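Local coordinates for polycomb protein Pcl (Drosophila melanogaster, PDB 5OQD), which helps establish early embryonic repression of homeotic genes as a chromatin- and DNA-binding component of the Esc/E(z) complex, which methylates histone H3, at residues 36-41 with 49-54; 88-93 with 129-134; 95-100 with 155-160; 55-60 with 81-86. All blocks are in the same frame, centred on the assembly; numbering follows the deposited sequence.

In the fold
The four contacts illustrate how two small domains are joined in one chain. Contacts 1 and 4 belong to the PHD end: their centres are about 13 Å apart, they supply H53 and C56 to the same zinc ion, and they touch directly where T54 CG2 packs on F60 CE1 at 3.4 Å. Contacts 2 and 3 belong to the winged-helix end, where both use helix 92-104; their centres are about 16 Å apart and I90 CD1 lies 3.6 Å from V95 CG2. Contact 2 takes up the chain just after contact 4, since strand 84-87 runs on toward that helix. Contacts 3 and 4 are the farthest apart, with centres about 30 Å from each other.

Contact 1. Residues 36-41 with 49-54. With ZN (zinc ion), chain K.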
loop_
_atom_site.group_PDB
_atom_site.type_symbol
_atom_site.label_atom_id
_atom_site.label_comp_id
_atom_site.label_asym_id
_atom_site.label_seq_id
_atom_site.Cartn_x
_atom_site.Cartn_y
_atom_site.Cartn_z
ATOM N N GLY B 36 6.671 -7.377 15.737
ATOM C CA GLY B 36 6.178 -6.199 15.048
ATOM C C GLY B 36 4.891 -6.452 14.287
ATOM O O GLY B 36 4.370 -7.568 14.278
ATOM N N LYS B 37 4.379 -5.406 13.646
ATOM C CA LYS B 37 3.151 -5.503 12.863
ATOM C C LYS B 37 3.427 -5.261 11.382
ATOM O O LYS B 37 4.226 -4.396 11.026
ATOM C CB LYS B 37 2.108 -4.508 13.376
ATOM N N PHE B 38 2.757 -6.025 10.525
ATOM C CA PHE B 38 2.987 -5.955 9.084
ATOM C C PHE B 38 2.568 -4.614 8.491
ATOM O O PHE B 38 3.310 -4.007 7.719
ATOM C CB PHE B 38 2.243 -7.085 8.373
ATOM C CG PHE B 38 2.639 -8.454 8.837
ATOM C CD1 PHE B 38 3.871 -8.982 8.494
ATOM C CD2 PHE B 38 1.780 -9.215 9.610
ATOM C CE1 PHE B 38 4.239 -10.240 8.917
ATOM C CE2 PHE B 38 2.143 -10.475 10.035
ATOM C CZ PHE B 38 3.373 -10.987 9.686
ATOM N N ASP B 39 1.378 -4.153 8.859
ATOM C CA ASP B 39 0.847 -2.903 8.331
ATOM C C ASP B 39 1.377 -1.697 9.100
ATOM O O ASP B 39 0.846 -0.592 8.977
ATOM C CB ASP B 39 -0.683 -2.921 8.365
ATOM C CG ASP B 39 -1.231 -3.233 9.744
ATOM O OD1 ASP B 39 -0.538 -3.928 10.517
ATOM O OD2 ASP B 39 -2.354 -2.782 10.054
ATOM N N HIS B 40 2.425 -1.909 9.889
ATOM C CA HIS B 40 3.014 -0.831 10.674
ATOM C C HIS B 40 4.535 -0.817 10.553
ATOM O O HIS B 40 5.242 -1.306 11.437
ATOM C CB HIS B 40 2.601 -0.953 12.143
ATOM C CG HIS B 40 2.767 0.312 12.924
ATOM N ND1 HIS B 40 2.573 0.377 14.286
ATOM C CD2 HIS B 40 3.103 1.564 12.531
ATOM C CE1 HIS B 40 2.785 1.613 14.700
ATOM N NE2 HIS B 40 3.108 2.354 13.656
ATOM N N ASN B 41 5.025 -0.255 9.449
ATOM C CA ASN B 41 6.457 -0.090 9.202
ATOM C C ASN B 41 7.260 -1.389 9.258
ATOM O O ASN B 41 8.226 -1.499 10.012
ATOM C CB ASN B 41 7.051 0.918 10.190
ATOM C CG ASN B 41 6.529 2.323 9.969
ATOM O OD1 ASN B 41 7.008 3.044 9.094
ATOM N ND2 ASN B 41 5.541 2.719 10.763
ATOM N N ARG B 49 12.812 -13.794 2.395
ATOM C CA ARG B 49 11.416 -13.799 2.837
ATOM C C ARG B 49 11.257 -13.588 4.342
ATOM O O ARG B 49 10.223 -13.929 4.916
ATOM C CB ARG B 49 10.729 -15.103 2.422
ATOM C CG ARG B 49 10.900 -15.446 0.949
ATOM C CD ARG B 49 10.168 -16.722 0.587
ATOM N NE ARG B 49 10.461 -17.146 -0.778
ATOM C CZ ARG B 49 10.018 -18.275 -1.319
ATOM N NH1 ARG B 49 9.264 -19.100 -0.606
ATOM N NH2 ARG B 49 10.335 -18.582 -2.569
ATOM N N ASN B 50 12.277 -13.019 4.976
ATOM C CA ASN B 50 12.177 -12.638 6.380
ATOM C C ASN B 50 11.592 -11.237 6.516
ATOM O O ASN B 50 11.662 -10.433 5.586
ATOM C CB ASN B 50 13.546 -12.707 7.064
ATOM C CG ASN B 50 14.003 -14.133 7.312
ATOM O OD1 ASN B 50 13.212 -14.994 7.696
ATOM N ND2 ASN B 50 15.286 -14.389 7.087
ATOM N N TRP B 51 11.012 -10.947 7.675
ATOM C CA TRP B 51 10.415 -9.639 7.917
ATOM C C TRP B 51 11.360 -8.745 8.720
ATOM O O TRP B 51 12.099 -9.220 9.584
ATOM C CB TRP B 51 9.073 -9.789 8.636
ATOM C CG TRP B 51 8.070 -10.588 7.861
ATOM C CD1 TRP B 51 7.911 -11.943 7.879
ATOM C CD2 TRP B 51 7.086 -10.081 6.951
ATOM N NE1 TRP B 51 6.891 -12.311 7.037
ATOM C CE2 TRP B 51 6.368 -11.186 6.456
ATOM C CE3 TRP B 51 6.742 -8.799 6.508
ATOM C CZ2 TRP B 51 5.326 -11.051 5.541
ATOM C CZ3 TRP B 51 5.708 -8.667 5.599
ATOM C CH2 TRP B 51 5.013 -9.788 5.125
ATOM N N PHE B 52 11.335 -7.450 8.421
ATOM C CA PHE B 52 12.253 -6.499 9.037
ATOM C C PHE B 52 11.529 -5.242 9.508
ATOM O O PHE B 52 10.626 -4.751 8.832
ATOM C CB PHE B 52 13.359 -6.103 8.051
ATOM C CG PHE B 52 14.233 -7.245 7.613
ATOM C CD1 PHE B 52 13.818 -8.120 6.623
ATOM C CD2 PHE B 52 15.482 -7.429 8.179
ATOM C CE1 PHE B 52 14.624 -9.164 6.216
ATOM C CE2 PHE B 52 16.296 -8.472 7.776
ATOM C CZ PHE B 52 15.866 -9.342 6.793
ATOM N N HIS B 53 11.926 -4.721 10.666
ATOM C CA HIS B 53 11.492 -3.389 11.066
ATOM C C HIS B 53 12.210 -2.378 10.185
ATOM O O HIS B 53 13.382 -2.563 9.860
ATOM C CB HIS B 53 11.792 -3.113 12.541
ATOM C CG HIS B 53 11.111 -4.049 13.491
ATOM N ND1 HIS B 53 11.807 -4.893 14.331
ATOM C CD2 HIS B 53 9.798 -4.267 13.743
ATOM C CE1 HIS B 53 10.952 -5.593 15.055
ATOM N NE2 HIS B 53 9.727 -5.233 14.717
ATOM N N THR B 54 11.523 -1.316 9.795
ATOM C CA THR B 54 12.143 -0.311 8.947
ATOM C C THR B 54 13.304 0.324 9.680
ATOM O O THR B 54 14.343 0.595 9.095
ATOM C CB THR B 54 11.157 0.785 8.516
ATOM O OG1 THR B 54 10.219 1.027 9.565
ATOM C CG2 THR B 54 10.421 0.363 7.285
HETATM ZN ZN ZN K . 13.742 -5.423 13.930
#
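F38 drives the edge of its ring into the face of W51, the two planes inclined at 66° and the centre of the phenyl ring 4.4 Å from that of the indole six-membered ring. This T-shaped pair is carried by two atoms of F38: CE1 stands over the middle of the six-membered ring, 3.4 Å from W51 CE2, and CD1 lies equally close to W51 CZ3. An alanine in place of W51 would probably leave this edge of F38 without its aromatic face and open a gap beside M42 and Q44 of strand 42-44. T54 OG1 donates to N41 O at 3.2 Å from above the carbonyl plane, the C=O...donor angle being 109°, and lies as close to N41 CB, while T54 N adds a weak bond to that oxygen. Next to T54, the imidazole of H53 presents its edge to G36, and its NE2 is bonded to P35 O. Together with the bond from H53 ND1 to zinc at 2.0 Å, this hydrogen bond holds the ring's rotation. With C30, C32 and C56 completing this site, and C45, C48, C75 and C78 binding the second zinc, the ligand pairs alternate along the chain in the cross-brace of a PHD finger.

Contact 2. Residues 88-93 with 129-134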
loop_
_atom_site.group_PDB
_atom_site.type_symbol
_atom_site.label_atom_id
_atom_site.label_comp_id
_atom_site.label_asym_id
_atom_site.label_seq_id
_atom_site.Cartn_x
_atom_site.Cartn_y
_atom_site.Cartn_z
ATOM N N MET B 88 7.260 1.202 -5.152
ATOM C CA MET B 88 6.371 0.814 -6.242
ATOM C C MET B 88 5.531 1.996 -6.714
ATOM O O MET B 88 5.263 2.925 -5.950
ATOM C CB MET B 88 5.445 -0.325 -5.811
ATOM C CG MET B 88 6.136 -1.636 -5.480
ATOM S SD MET B 88 4.942 -2.864 -4.909
ATOM C CE MET B 88 5.993 -4.291 -4.675
ATOM N N GLN B 89 5.122 1.959 -7.978
ATOM C CA GLN B 89 4.155 2.921 -8.489
ATOM C C GLN B 89 2.762 2.327 -8.339
ATOM O O GLN B 89 2.474 1.258 -8.880
ATOM C CB GLN B 89 4.447 3.276 -9.948
ATOM C CG GLN B 89 3.572 4.387 -10.505
ATOM C CD GLN B 89 4.069 4.907 -11.841
ATOM O OE1 GLN B 89 3.885 4.269 -12.878
ATOM N NE2 GLN B 89 4.710 6.069 -11.821
ATOM N N ILE B 90 1.898 3.027 -7.619
ATOM C CA ILE B 90 0.600 2.495 -7.245
ATOM C C ILE B 90 -0.558 3.168 -7.957
ATOM O O ILE B 90 -0.492 4.330 -8.310
ATOM C CB ILE B 90 0.370 2.591 -5.731
ATOM C CG1 ILE B 90 0.125 4.035 -5.324
ATOM C CG2 ILE B 90 1.557 2.030 -4.980
ATOM C CD1 ILE B 90 -0.625 4.163 -4.026
ATOM N N GLU B 91 -1.602 2.392 -8.196
ATOM C CA GLU B 91 -2.833 2.868 -8.804
ATOM C C GLU B 91 -3.822 3.495 -7.823
ATOM O O GLU B 91 -3.608 3.495 -6.618
ATOM C CB GLU B 91 -3.498 1.756 -9.606
ATOM C CG GLU B 91 -3.221 1.850 -11.095
ATOM C CD GLU B 91 -4.225 2.723 -11.826
ATOM O OE1 GLU B 91 -4.677 3.730 -11.249
ATOM O OE2 GLU B 91 -4.567 2.399 -12.980
ATOM N N TRP B 92 -4.905 4.034 -8.369
ATOM C CA TRP B 92 -5.950 4.686 -7.591
ATOM C C TRP B 92 -6.612 3.749 -6.595
ATOM O O TRP B 92 -6.979 4.160 -5.513
ATOM C CB TRP B 92 -6.996 5.319 -8.508
ATOM C CG TRP B 92 -6.527 6.589 -9.102
ATOM C CD1 TRP B 92 -6.409 6.881 -10.419
ATOM C CD2 TRP B 92 -6.084 7.745 -8.393
ATOM N NE1 TRP B 92 -5.923 8.147 -10.580
ATOM C CE2 TRP B 92 -5.717 8.700 -9.346
ATOM C CE3 TRP B 92 -5.961 8.065 -7.043
ATOM C CZ2 TRP B 92 -5.237 9.948 -8.996
ATOM C CZ3 TRP B 92 -5.488 9.302 -6.700
ATOM C CH2 TRP B 92 -5.131 10.229 -7.668
ATOM N N VAL B 93 -6.786 2.493 -6.965
ATOM C CA VAL B 93 -7.393 1.539 -6.059
ATOM C C VAL B 93 -6.541 1.403 -4.807
ATOM O O VAL B 93 -7.061 1.279 -3.711
ATOM C CB VAL B 93 -7.564 0.159 -6.714
ATOM C CG1 VAL B 93 -6.260 -0.306 -7.325
ATOM C CG2 VAL B 93 -8.061 -0.852 -5.701
ATOM N N LEU B 129 1.953 10.454 -2.162
ATOM C CA LEU B 129 1.703 9.138 -2.745
ATOM C C LEU B 129 2.605 8.852 -3.941
ATOM O O LEU B 129 2.933 9.755 -4.707
ATOM C CB LEU B 129 0.238 9.017 -3.165
ATOM C CG LEU B 129 -0.796 9.083 -2.040
ATOM C CD1 LEU B 129 -2.164 9.429 -2.602
ATOM C CD2 LEU B 129 -0.843 7.774 -1.270
ATOM N N PRO B 130 3.015 7.585 -4.097
ATOM C CA PRO B 130 3.829 7.153 -5.239
ATOM C C PRO B 130 2.998 6.865 -6.488
ATOM O O PRO B 130 2.794 5.702 -6.840
ATOM C CB PRO B 130 4.491 5.875 -4.726
ATOM C CG PRO B 130 3.510 5.323 -3.752
ATOM C CD PRO B 130 2.852 6.512 -3.099
ATOM N N ILE B 131 2.525 7.915 -7.150
ATOM C CA ILE B 131 1.758 7.760 -8.381
ATOM C C ILE B 131 2.402 8.537 -9.524
ATOM O O ILE B 131 3.318 9.329 -9.305
ATOM C CB ILE B 131 0.300 8.226 -8.204
ATOM C CG1 ILE B 131 0.258 9.703 -7.807
ATOM C CG2 ILE B 131 -0.416 7.371 -7.171
ATOM C CD1 ILE B 131 -1.130 10.207 -7.467
ATOM N N CYS B 132 1.920 8.307 -10.740
ATOM C CA CYS B 132 2.464 8.975 -11.918
ATOM C C CYS B 132 2.151 10.469 -11.902
ATOM O O CYS B 132 1.301 10.929 -11.139
ATOM C CB CYS B 132 1.922 8.336 -13.198
ATOM S SG CYS B 132 0.131 8.452 -13.400
ATOM N N GLU B 133 2.859 11.243 -12.712
ATOM C CA GLU B 133 2.624 12.682 -12.762
ATOM C C GLU B 133 1.213 12.984 -13.264
ATOM O O GLU B 133 0.563 13.920 -12.829
ATOM C CB GLU B 133 3.690 13.398 -13.588
ATOM C CG GLU B 133 4.204 14.680 -12.946
ATOM C CD GLU B 133 4.903 14.441 -11.614
ATOM O OE1 GLU B 133 4.302 14.716 -10.554
ATOM O OE2 GLU B 133 6.066 13.986 -11.621
ATOM N N LYS B 134 0.752 12.185 -14.205
ATOM C CA LYS B 134 -0.580 12.394 -14.757
ATOM C C LYS B 134 -1.638 12.332 -13.660
ATOM O O LYS B 134 -2.553 13.152 -13.623
ATOM C CB LYS B 134 -0.882 11.358 -15.840
#
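I90 and P130 are joined by a straight backbone bond, I90 N to P130 O at 2.9 Å, with an N-H...acceptor angle of 174°. Packing is tight around this link. P130 CB rests 3.3 Å from M88 O, and its CG reaches the CG1 of I90. I131 in turn sets its CG2 3.2 Å from I90 O. Its CG1 stands between the backbone N and the carbonyl carbon (chi1 60°), and beyond it I131 CD1 lies 4.0 Å from W92 CH2. All these residues are buried, and W92 continues the apolar layer onto L143 and L147 of helix 140-153. P130 is the centre of an inverse gamma turn, and both segments run from here into helices of the winged-helix domain: E91 takes the N-cap position of helix 92-104, its OE1 accepting from W92 N, while C132 takes that of helix 133-136 and caps with its sulfur a backbone N farther on. The side formed by Q89 and C132 is looser and partly exposed. The extended chain of Q89, with CG anti to the backbone N, brings NE2 within 3.7 Å of C132 CA without bonding to this segment; that nitrogen has its hydrogen-bond partner outside the two segments. The same Q89 side chain also touches M204 and M206.

Contact 3. Residues 95-100 with 155-160; sequences VLHIAL and SDRFVC
F158 reaches out from its strand to residues 95-100 of helix 92-104, where it is met by L96, H97 and L100. Its CB starts toward the helix, and CG stands anti to the carbonyl carbon (chi1 -51°). Of the ring carbons, CD1 meets L100 CD1 at 3.5 Å. The next, CE1, touches the same methyl and also comes within 4.0 Å of H97 CA. At the tip, CZ lies 4.1 Å from L96 CB and a similar distance from H97 N, so the end of the ring abuts the helix backbone as well as side chains. One ring face is covered from within its own segment by R157 CB. A serine in place of F158 would probably open a gap between strand and helix and leave L100 CD1 without its aromatic partner. Beside the ring, R157 NH1 faces H97 ND1 at 3.6 Å, edge against edge with the guanidinium and imidazole planes 57° apart, a proximity rather than a hydrogen bond. The histidine is tethered at its other nitrogen, NE2, by G177 O. The axes of the short segments 158-160 and 95-100 lie at 76° and come no closer than 11.5 Å. L173 of the adjacent antiparallel strand 170-173 touches F158, H97 and L100, L151 of helix 140-153 reaches both F158 and L96, and helix 114-125 packs on L96 and L100 through I122 and I118.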
loop_
_atom_site.group_PDB
_atom_site.type_symbol
_atom_site.label_atom_id
_atom_site.label_comp_id
_atom_site.label_asym_id
_atom_site.label_seq_id
_atom_site.Cartn_x
_atom_site.Cartn_y
_atom_site.Cartn_z
ATOM N N VAL B 95 -4.556 3.754 -3.568
ATOM C CA VAL B 95 -4.755 5.001 -2.838
ATOM C C VAL B 95 -6.059 4.966 -2.043
ATOM O O VAL B 95 -6.099 5.367 -0.878
ATOM C CB VAL B 95 -4.771 6.207 -3.795
ATOM C CG1 VAL B 95 -5.170 7.474 -3.052
ATOM C CG2 VAL B 95 -3.417 6.370 -4.462
ATOM N N LEU B 96 -7.117 4.477 -2.681
ATOM C CA LEU B 96 -8.429 4.392 -2.048
ATOM C C LEU B 96 -8.438 3.399 -0.891
ATOM O O LEU B 96 -9.030 3.663 0.155
ATOM C CB LEU B 96 -9.492 4.004 -3.078
ATOM C CG LEU B 96 -9.871 5.082 -4.093
ATOM C CD1 LEU B 96 -10.747 4.505 -5.194
ATOM C CD2 LEU B 96 -10.569 6.241 -3.400
ATOM N N HIS B 97 -7.784 2.257 -1.083
ATOM C CA HIS B 97 -7.711 1.245 -0.036
ATOM C C HIS B 97 -6.896 1.767 1.144
ATOM O O HIS B 97 -7.258 1.549 2.297
ATOM C CB HIS B 97 -7.106 -0.057 -0.572
ATOM C CG HIS B 97 -7.369 -1.247 0.297
ATOM N ND1 HIS B 97 -7.723 -2.478 -0.213
ATOM C CD2 HIS B 97 -7.333 -1.396 1.643
ATOM C CE1 HIS B 97 -7.897 -3.332 0.781
ATOM N NE2 HIS B 97 -7.667 -2.699 1.917
ATOM N N ILE B 98 -5.798 2.456 0.846
ATOM C CA ILE B 98 -4.979 3.091 1.876
ATOM C C ILE B 98 -5.793 4.131 2.640
ATOM O O ILE B 98 -5.728 4.209 3.867
ATOM C CB ILE B 98 -3.725 3.756 1.271
ATOM C CG1 ILE B 98 -2.687 2.698 0.892
ATOM C CG2 ILE B 98 -3.113 4.753 2.246
ATOM C CD1 ILE B 98 -1.470 3.264 0.189
ATOM N N ALA B 99 -6.569 4.920 1.902
ATOM C CA ALA B 99 -7.401 5.959 2.497
ATOM C C ALA B 99 -8.431 5.371 3.456
ATOM O O ALA B 99 -8.550 5.812 4.598
ATOM C CB ALA B 99 -8.092 6.770 1.410
ATOM N N LEU B 100 -9.166 4.368 2.987
ATOM C CA LEU B 100 -10.221 3.750 3.784
ATOM C C LEU B 100 -9.667 2.954 4.964
ATOM O O LEU B 100 -10.336 2.802 5.986
ATOM C CB LEU B 100 -11.085 2.845 2.904
ATOM C CG LEU B 100 -11.929 3.557 1.844
ATOM C CD1 LEU B 100 -12.630 2.553 0.946
ATOM C CD2 LEU B 100 -12.941 4.480 2.503
ATOM N N SER B 155 -15.724 -3.207 -6.785
ATOM C CA SER B 155 -16.840 -3.478 -5.884
ATOM C C SER B 155 -16.588 -4.644 -4.934
ATOM O O SER B 155 -17.218 -4.748 -3.883
ATOM C CB SER B 155 -18.125 -3.719 -6.680
ATOM O OG SER B 155 -18.443 -2.595 -7.483
ATOM N N ASP B 156 -15.662 -5.518 -5.314
ATOM C CA ASP B 156 -15.299 -6.663 -4.492
ATOM C C ASP B 156 -14.584 -6.226 -3.216
ATOM O O ASP B 156 -14.728 -6.856 -2.168
ATOM C CB ASP B 156 -14.423 -7.632 -5.290
ATOM C CG ASP B 156 -13.229 -6.949 -5.928
ATOM O OD1 ASP B 156 -13.438 -6.086 -6.808
ATOM O OD2 ASP B 156 -12.081 -7.284 -5.561
ATOM N N ARG B 157 -13.820 -5.156 -3.291
ATOM C CA ARG B 157 -13.141 -4.621 -2.131
ATOM C C ARG B 157 -13.867 -3.490 -1.454
ATOM O O ARG B 157 -13.685 -3.242 -0.309
ATOM C CB ARG B 157 -11.770 -4.115 -2.515
ATOM C CG ARG B 157 -10.997 -5.052 -3.394
ATOM C CD ARG B 157 -9.527 -5.004 -3.072
ATOM N NE ARG B 157 -8.693 -5.235 -4.236
ATOM C CZ ARG B 157 -7.477 -4.745 -4.363
ATOM N NH1 ARG B 157 -6.955 -4.027 -3.400
ATOM N NH2 ARG B 157 -6.785 -4.994 -5.441
ATOM N N PHE B 158 -14.692 -2.789 -2.190
ATOM C CA PHE B 158 -15.378 -1.618 -1.651
ATOM C C PHE B 158 -16.901 -1.734 -1.698
ATOM O O PHE B 158 -17.479 -2.019 -2.748
ATOM C CB PHE B 158 -14.950 -0.361 -2.412
ATOM C CG PHE B 158 -13.463 -0.190 -2.521
ATOM C CD1 PHE B 158 -12.682 -0.068 -1.385
ATOM C CD2 PHE B 158 -12.847 -0.134 -3.761
ATOM C CE1 PHE B 158 -11.311 0.093 -1.483
ATOM C CE2 PHE B 158 -11.476 0.029 -3.866
ATOM C CZ PHE B 158 -10.707 0.142 -2.724
ATOM N N VAL B 159 -17.546 -1.515 -0.556
ATOM C CA VAL B 159 -19.001 -1.420 -0.511
ATOM C C VAL B 159 -19.432 0.015 -0.753
ATOM O O VAL B 159 -18.817 0.950 -0.243
ATOM C CB VAL B 159 -19.585 -1.873 0.838
ATOM C CG1 VAL B 159 -21.090 -1.637 0.871
ATOM C CG2 VAL B 159 -19.267 -3.317 1.095
ATOM N N CYS B 160 -20.489 0.188 -1.535
ATOM C CA CYS B 160 -21.062 1.508 -1.745
ATOM C C CYS B 160 -22.286 1.682 -0.855
ATOM O O CYS B 160 -23.128 0.789 -0.772
ATOM C CB CYS B 160 -21.432 1.712 -3.214
ATOM S SG CYS B 160 -22.131 3.333 -3.580
#

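Contact 4. Residues 55-60 with 81-86; sequences QCMQNF and GIEFVR. With ZN (zinc ion), chain K.
The PHD-finger loop between strands 51-53 and 71-74, carrying the zinc ligand C56, meets E83 and strand 84-87 through M57, Q58 and F60. C56 holds zinc through SG at 2.3 Å together with C30, C32 and H53, so one end of the loop is anchored at the metal. E83 enters the loop with an extended side chain, CG anti to the backbone N (chi1 -165°). Its carboxylate lies beside the peptide of Q58, and OE2 accepts a hydrogen bond from Q58 N. The modelled 2.5 Å from E83 OE2 to Q58 N is very short, so its exact length is doubtful. The same oxygen, OE2, is 3.3 Å from M57 CB and lies close to Q58 CB, while OE1 is 3.5 Å from M57 CE, the methyl at the end of a side chain crossing that of E83 at about a right angle. The carboxylate is thus bordered by hydrocarbon as well as by the loop backbone, and OE1 lies close to Q58 O without a hydrogen bond, so its placing is less certain. Two residues farther on, within strand 84-87, the contact becomes apolar. V85 CG1 packs on M57 CE at 3.7 Å and on F60 CD2 at 4.2 Å, meeting the phenyl ring at its edge. M57 is the buried member of this group. Strand 84-87 pairs antiparallel with strand 71-74, whose F73 touches M57, E83 and V85 alike. At the start of that strand, F71 meets the ring of F60 edge-to-face, so the loop packs against both strands of this two-stranded sheet.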
loop_
_atom_site.group_PDB
_atom_site.type_symbol
_atom_site.label_atom_id
_atom_site.label_comp_id
_atom_site.label_asym_id
_atom_site.label_seq_id
_atom_site.Cartn_x
_atom_site.Cartn_y
_atom_site.Cartn_z
ATOM N N GLN B 55 13.118 0.559 10.969
ATOM C CA GLN B 55 14.178 1.107 11.791
ATOM C C GLN B 55 15.345 0.140 11.817
ATOM O O GLN B 55 16.494 0.550 11.778
ATOM C CB GLN B 55 13.680 1.364 13.205
ATOM C CG GLN B 55 12.608 2.427 13.290
ATOM C CD GLN B 55 11.232 1.866 13.033
ATOM O OE1 GLN B 55 11.078 0.673 12.790
ATOM N NE2 GLN B 55 10.223 2.719 13.085
ATOM N N CYS B 56 15.043 -1.149 11.885
ATOM C CA CYS B 56 16.086 -2.168 11.929
ATOM C C CYS B 56 16.748 -2.330 10.564
ATOM O O CYS B 56 17.640 -3.157 10.387
ATOM C CB CYS B 56 15.513 -3.504 12.400
ATOM S SG CYS B 56 14.938 -3.503 14.109
ATOM N N MET B 57 16.298 -1.534 9.601
ATOM C CA MET B 57 16.902 -1.502 8.275
ATOM C C MET B 57 17.972 -0.420 8.209
ATOM O O MET B 57 18.064 0.423 9.102
ATOM C CB MET B 57 15.838 -1.258 7.201
ATOM C CG MET B 57 14.872 -2.414 6.997
ATOM S SD MET B 57 13.465 -1.968 5.964
ATOM C CE MET B 57 14.298 -1.231 4.558
ATOM N N GLN B 58 18.781 -0.445 7.155
ATOM C CA GLN B 58 19.825 0.557 6.981
ATOM C C GLN B 58 19.345 1.722 6.121
ATOM O O GLN B 58 19.088 1.559 4.928
ATOM C CB GLN B 58 21.076 -0.073 6.365
ATOM C CG GLN B 58 21.796 -1.036 7.292
ATOM C CD GLN B 58 23.209 -1.343 6.836
ATOM O OE1 GLN B 58 23.549 -1.174 5.664
ATOM N NE2 GLN B 58 24.045 -1.788 7.766
ATOM N N ASN B 59 19.262 2.894 6.730
ATOM C CA ASN B 59 18.817 4.092 6.037
ATOM C C ASN B 59 17.412 4.044 5.456
ATOM O O ASN B 59 17.167 4.578 4.382
ATOM C CB ASN B 59 19.809 4.433 4.923
ATOM N N PHE B 60 16.486 3.416 6.163
ATOM C CA PHE B 60 15.089 3.598 5.834
ATOM C C PHE B 60 14.449 4.393 6.954
ATOM O O PHE B 60 14.179 3.859 8.021
ATOM C CB PHE B 60 14.395 2.252 5.695
ATOM C CG PHE B 60 13.022 2.340 5.102
ATOM C CD1 PHE B 60 11.999 2.958 5.788
ATOM C CD2 PHE B 60 12.760 1.801 3.859
ATOM C CE1 PHE B 60 10.738 3.036 5.244
ATOM C CE2 PHE B 60 11.499 1.876 3.309
ATOM C CZ PHE B 60 10.486 2.494 4.004
ATOM N N GLY B 81 25.486 -7.392 1.037
ATOM C CA GLY B 81 25.836 -6.309 1.941
ATOM C C GLY B 81 25.236 -4.962 1.580
ATOM O O GLY B 81 25.418 -3.983 2.304
ATOM N N ILE B 82 24.520 -4.908 0.462
ATOM C CA ILE B 82 23.919 -3.661 0.001
ATOM C C ILE B 82 22.397 -3.719 0.068
ATOM O O ILE B 82 21.764 -4.456 -0.685
ATOM C CB ILE B 82 24.351 -3.333 -1.442
ATOM C CG1 ILE B 82 25.877 -3.293 -1.544
ATOM C CG2 ILE B 82 23.743 -2.012 -1.896
ATOM C CD1 ILE B 82 26.391 -3.072 -2.955
ATOM N N GLU B 83 21.812 -2.938 0.972
ATOM C CA GLU B 83 20.364 -2.933 1.143
ATOM C C GLU B 83 19.670 -2.392 -0.105
ATOM O O GLU B 83 20.073 -1.369 -0.659
ATOM C CB GLU B 83 19.966 -2.108 2.369
ATOM C CG GLU B 83 18.535 -2.340 2.818
ATOM C CD GLU B 83 18.124 -1.440 3.965
ATOM O OE1 GLU B 83 17.541 -0.369 3.699
ATOM O OE2 GLU B 83 18.375 -1.807 5.132
ATOM N N PHE B 84 18.631 -3.093 -0.546
ATOM C CA PHE B 84 17.916 -2.723 -1.761
ATOM C C PHE B 84 16.467 -2.359 -1.466
ATOM O O PHE B 84 15.672 -3.213 -1.081
ATOM C CB PHE B 84 17.973 -3.867 -2.780
ATOM C CG PHE B 84 17.283 -3.559 -4.082
ATOM C CD1 PHE B 84 17.965 -2.930 -5.109
ATOM C CD2 PHE B 84 15.957 -3.909 -4.282
ATOM C CE1 PHE B 84 17.337 -2.650 -6.311
ATOM C CE2 PHE B 84 15.323 -3.630 -5.478
ATOM C CZ PHE B 84 16.015 -3.000 -6.493
ATOM N N VAL B 85 16.131 -1.086 -1.647
ATOM C CA VAL B 85 14.749 -0.643 -1.516
ATOM C C VAL B 85 14.285 0.040 -2.798
ATOM O O VAL B 85 15.037 0.783 -3.432
ATOM C CB VAL B 85 14.561 0.315 -0.318
ATOM C CG1 VAL B 85 14.774 -0.428 0.991
ATOM C CG2 VAL B 85 15.502 1.506 -0.420
ATOM N N ARG B 86 13.095 -0.313 -3.251
ATOM C CA ARG B 86 12.486 0.407 -4.347
ATOM C C ARG B 86 11.019 0.647 -4.076
ATOM O O ARG B 86 10.290 -0.255 -3.702
ATOM C CB ARG B 86 12.664 -0.359 -5.660
HETATM ZN ZN ZN K . 13.742 -5.423 13.930
#